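Side-chain contacts in malate dehydrogenase (Porphyromonas gingivalis, PDB 3FI9), which probably catalyses the NAD-dependent interconversion of malate and oxaloacetate: residues 151-154 with 155-159; 217-220 with 221-225. All blocks are in the same frame, centred on the assembly; numbering follows the deposited sequence.

Both interactions are local and belong to the alpha/beta C-terminal half of the chain, each between residues three or four apart: one at the start of helix 153-166, the other at the junction of helices 211-222 and 224-232. Interaction 1 is mostly buried, its centre about 11 Å from that of the chain; interaction 2, centred about 18 Å from the same point, mixes buried and exposed residues. They meet where Leu158 CD1 lies 3.8 Å from Leu217 CD2 and where Arg157 NH1 comes 3.4 Å from Gly225 N. Beside His182, the predicted proton acceptor, 151-159 carries a water bridge, a carboxylate and an arginine; 217-225 sets valine carbons against oxygens, and Arg220 pairs with Glu161 of helix 153-166.

Interaction 1. Residues 151-154 with 155-159; sequences AGLD and STRLQ
Gly152 O receives Thr156 N at 3.0 Å, and Thr156 CG2 rests beside that oxygen. One residue earlier, Ala151 joins the same turn through a water: the carbonyl O of Ala151 accepts from water 1 at 2.6 Å, and the water is also hydrogen-bonded to Ser155 OG, which pairs with Thr178 N as well. Leu153 O accepts Arg157 N, while the aliphatic part of Arg157 runs past it, with CG of Arg157 just 3.0 Å from Leu153 O. Arg157 stays extended from CG to NE, which carries its guanidinium back over the leucine; Leu153 CB sits 4.2 Å above the centre of one guanidinium face, and Leu153 CD1 comes within 3.8 Å of Arg157 NH2. These i to i+4 bonds form the opening turn of helix 153-166, which follows strand 147-150 and carries Arg157, predicted to bind substrate. His56 of the second subunit packs on Leu153 and Arg157 and gives its carbonyl oxygen to Thr156 OG1. Asp154 O receives Leu158 N at 2.9 Å. With CG beside its own backbone N (chi1 -84°), the Asp154 carboxylate leaves the turn for Gly183 N, its OD2 partner, and touches His182, the predicted proton acceptor; Asp154 OD1 remains 4.7 Å from Arg157 NH1.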
loop_
_atom_site.group_PDB
_atom_site.type_symbol
_atom_site.label_atom_id
_atom_site.label_comp_id
_atom_site.label_asym_id
_atom_site.label_seq_id
_atom_site.Cartn_x
_atom_site.Cartn_y
_atom_site.Cartn_z
ATOM N N ALA A 151 -11.415 2.764 14.710
ATOM C CA ALA A 151 -11.425 3.777 15.726
ATOM C C ALA A 151 -10.032 4.023 16.302
ATOM O O ALA A 151 -9.911 4.772 17.275
ATOM C CB ALA A 151 -12.397 3.389 16.857
ATOM N N GLY A 152 -8.996 3.400 15.723
ATOM C CA GLY A 152 -7.638 3.397 16.348
ATOM C C GLY A 152 -6.769 4.605 15.947
ATOM O O GLY A 152 -5.711 4.874 16.548
ATOM N N LEU A 153 -7.169 5.303 14.888
ATOM C CA LEU A 153 -6.339 6.419 14.370
ATOM C C LEU A 153 -6.167 7.539 15.380
ATOM O O LEU A 153 -5.145 8.211 15.352
ATOM C CB LEU A 153 -6.842 6.990 13.024
ATOM C CG LEU A 153 -6.793 6.063 11.787
ATOM C CD1 LEU A 153 -7.040 6.853 10.470
ATOM C CD2 LEU A 153 -5.466 5.281 11.655
ATOM N N ASP A 154 -7.146 7.764 16.248
ATOM C CA ASP A 154 -6.970 8.809 17.271
ATOM C C ASP A 154 -5.810 8.385 18.199
ATOM O O ASP A 154 -4.997 9.219 18.620
ATOM C CB ASP A 154 -8.271 9.042 18.092
ATOM C CG ASP A 154 -9.272 10.011 17.388
ATOM O OD1 ASP A 154 -8.942 10.626 16.354
ATOM O OD2 ASP A 154 -10.416 10.151 17.872
ATOM N N SER A 155 -5.730 7.086 18.484
ATOM C CA SER A 155 -4.669 6.569 19.343
ATOM C C SER A 155 -3.263 6.572 18.689
ATOM O O SER A 155 -2.268 6.889 19.351
ATOM C CB SER A 155 -5.035 5.178 19.871
ATOM O OG SER A 155 -6.186 5.222 20.721
ATOM N N THR A 156 -3.171 6.255 17.394
ATOM C CA THR A 156 -1.860 6.247 16.701
ATOM C C THR A 156 -1.426 7.681 16.460
ATOM O O THR A 156 -0.231 7.999 16.528
ATOM C CB THR A 156 -1.897 5.463 15.350
ATOM O OG1 THR A 156 -2.811 6.096 14.422
ATOM C CG2 THR A 156 -2.340 4.045 15.599
ATOM N N ARG A 157 -2.391 8.561 16.250
ATOM C CA ARG A 157 -2.047 9.964 16.052
ATOM C C ARG A 157 -1.575 10.541 17.403
ATOM O O ARG A 157 -0.584 11.255 17.478
ATOM C CB ARG A 157 -3.233 10.719 15.501
ATOM C CG ARG A 157 -3.486 10.374 14.036
ATOM C CD ARG A 157 -4.777 11.092 13.502
ATOM N NE ARG A 157 -4.989 10.723 12.107
ATOM C CZ ARG A 157 -6.137 10.906 11.450
ATOM N NH1 ARG A 157 -7.176 11.454 12.052
ATOM N NH2 ARG A 157 -6.248 10.545 10.180
ATOM N N LEU A 158 -2.248 10.186 18.480
ATOM C CA LEU A 158 -1.746 10.640 19.788
ATOM C C LEU A 158 -0.322 10.133 20.044
ATOM O O LEU A 158 0.537 10.869 20.538
ATOM C CB LEU A 158 -2.701 10.257 20.914
ATOM C CG LEU A 158 -2.291 10.632 22.347
ATOM C CD1 LEU A 158 -2.255 12.121 22.522
ATOM C CD2 LEU A 158 -3.323 10.060 23.345
ATOM N N GLN A 159 -0.074 8.875 19.712
ATOM C CA GLN A 159 1.270 8.314 19.849
ATOM C C GLN A 159 2.281 9.099 19.033
ATOM O O GLN A 159 3.360 9.470 19.530
ATOM C CB GLN A 159 1.302 6.825 19.460
ATOM C CG GLN A 159 2.680 6.155 19.706
ATOM C CD GLN A 159 2.783 4.778 19.071
ATOM O OE1 GLN A 159 2.476 4.623 17.882
ATOM N NE2 GLN A 159 3.223 3.778 19.844
HETATM O O HOH W 1 -8.338 5.496 19.272
#

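Interaction 2. Residues 217-220 with 221-225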
loop_
_atom_site.group_PDB
_atom_site.type_symbol
_atom_site.label_atom_id
_atom_site.label_comp_id
_atom_site.label_asym_id
_atom_site.label_seq_id
_atom_site.Cartn_x
_atom_site.Cartn_y
_atom_site.Cartn_z
ATOM N N LEU A 217 -1.198 19.855 21.631
ATOM C CA LEU A 217 -0.915 18.509 21.130
ATOM C C LEU A 217 -2.227 17.725 20.935
ATOM O O LEU A 217 -2.451 17.112 19.879
ATOM C CB LEU A 217 0.059 17.795 22.074
ATOM C CG LEU A 217 0.696 16.467 21.664
ATOM C CD1 LEU A 217 1.999 16.197 22.375
ATOM C CD2 LEU A 217 -0.247 15.320 21.895
ATOM N N LYS A 218 -3.098 17.744 21.939
ATOM C CA LYS A 218 -4.398 17.100 21.789
ATOM C C LYS A 218 -5.180 17.635 20.587
ATOM O O LYS A 218 -5.836 16.869 19.842
ATOM C CB LYS A 218 -5.214 17.207 23.078
ATOM C CG LYS A 218 -4.545 16.401 24.176
ATOM C CD LYS A 218 -5.316 16.264 25.463
ATOM C CE LYS A 218 -6.612 16.970 25.454
ATOM N NZ LYS A 218 -6.343 18.333 25.934
ATOM N N GLN A 219 -5.110 18.953 20.385
ATOM C CA GLN A 219 -5.797 19.565 19.260
ATOM C C GLN A 219 -5.200 19.111 17.918
ATOM O O GLN A 219 -5.932 19.007 16.932
ATOM C CB GLN A 219 -5.759 21.083 19.381
ATOM C CG GLN A 219 -7.008 21.758 18.892
ATOM C CD GLN A 219 -8.274 21.142 19.455
ATOM O OE1 GLN A 219 -9.239 20.978 18.745
ATOM N NE2 GLN A 219 -8.259 20.776 20.722
ATOM N N ARG A 220 -3.899 18.815 17.860
ATOM C CA ARG A 220 -3.331 18.309 16.591
ATOM C C ARG A 220 -3.845 16.895 16.305
ATOM O O ARG A 220 -3.916 16.490 15.149
ATOM C CB ARG A 220 -1.793 18.280 16.587
ATOM C CG ARG A 220 -1.149 19.684 16.643
ATOM C CD ARG A 220 0.326 19.669 16.348
ATOM N NE ARG A 220 1.109 19.077 17.427
ATOM C CZ ARG A 220 1.510 19.729 18.515
ATOM N NH1 ARG A 220 1.187 21.002 18.673
ATOM N NH2 ARG A 220 2.219 19.108 19.456
ATOM N N VAL A 221 -4.171 16.142 17.357
ATOM C CA VAL A 221 -4.832 14.844 17.174
ATOM C C VAL A 221 -6.254 15.013 16.675
ATOM O O VAL A 221 -6.628 14.448 15.654
ATOM C CB VAL A 221 -4.784 14.009 18.487
ATOM C CG1 VAL A 221 -5.575 12.675 18.356
ATOM C CG2 VAL A 221 -3.354 13.745 18.835
ATOM N N VAL A 222 -7.043 15.834 17.383
ATOM C CA VAL A 222 -8.414 16.156 16.949
ATOM C C VAL A 222 -8.520 16.572 15.470
ATOM O O VAL A 222 -9.421 16.114 14.730
ATOM C CB VAL A 222 -9.041 17.260 17.855
ATOM C CG1 VAL A 222 -10.379 17.715 17.272
ATOM C CG2 VAL A 222 -9.178 16.767 19.305
ATOM N N LYS A 223 -7.595 17.426 15.039
ATOM C CA LYS A 223 -7.547 17.961 13.675
ATOM C C LYS A 223 -6.627 17.157 12.754
ATOM O O LYS A 223 -6.250 17.629 11.698
ATOM C CB LYS A 223 -7.027 19.400 13.680
ATOM C CG LYS A 223 -7.939 20.342 14.426
ATOM C CD LYS A 223 -9.151 20.673 13.585
ATOM C CE LYS A 223 -10.241 21.326 14.432
ATOM N NZ LYS A 223 -11.321 21.888 13.548
ATOM N N GLY A 224 -6.272 15.946 13.173
ATOM C CA GLY A 224 -5.312 15.142 12.403
ATOM C C GLY A 224 -5.745 14.863 10.967
ATOM O O GLY A 224 -4.911 14.851 10.064
ATOM N N GLY A 225 -7.033 14.592 10.756
ATOM C CA GLY A 225 -7.583 14.361 9.391
ATOM C C GLY A 225 -7.591 15.592 8.466
ATOM O O GLY A 225 -7.206 15.509 7.285
#
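Gln219 and Val222 meet with their side chains at an oblique angle, the amide oxygen OE1 of Gln219 lying 3.8 Å from both CB and CG1 of Val222. A bend at chi2 (49°) turns the Gln219 amide forward, toward the C-terminal end of the helix, to this valine. The other methyl, Val222 CG2, stands beside the backbone N and packs 3.4 Å from Lys218 O, the oxygen that accepts Val222 N. Val221 is turned in a different direction: its CG2 leans on Leu217 O at 3.6 Å, and the residue packs against Glu161 of helix 153-166 and Met186 of strand 186-188. Arg220, exposed to solvent, bends at chi3 and folds its guanidinium over the preceding turn. Leu217 CA lies 3.6 Å above one face of that group, offset toward the rim, while NE makes a salt bridge with Glu161. The i to i+4 pattern ends with Lys223 N on Gln219 O; Lys223 then leaves helical angles as the N-cap residue of helix 224-232, and the shorter-range bond from Gly224 N to Val221 O carries the chain across. This junction in the C-terminal domain brings Gly224 about 4 Å from the side chain of Arg157, predicted to bind substrate. Within the contact, valine carbons thus face carbonyl and amide oxygens, so apolar packing falls to Met186 and helix 153-166, to which the salt bridge would also tie Arg220.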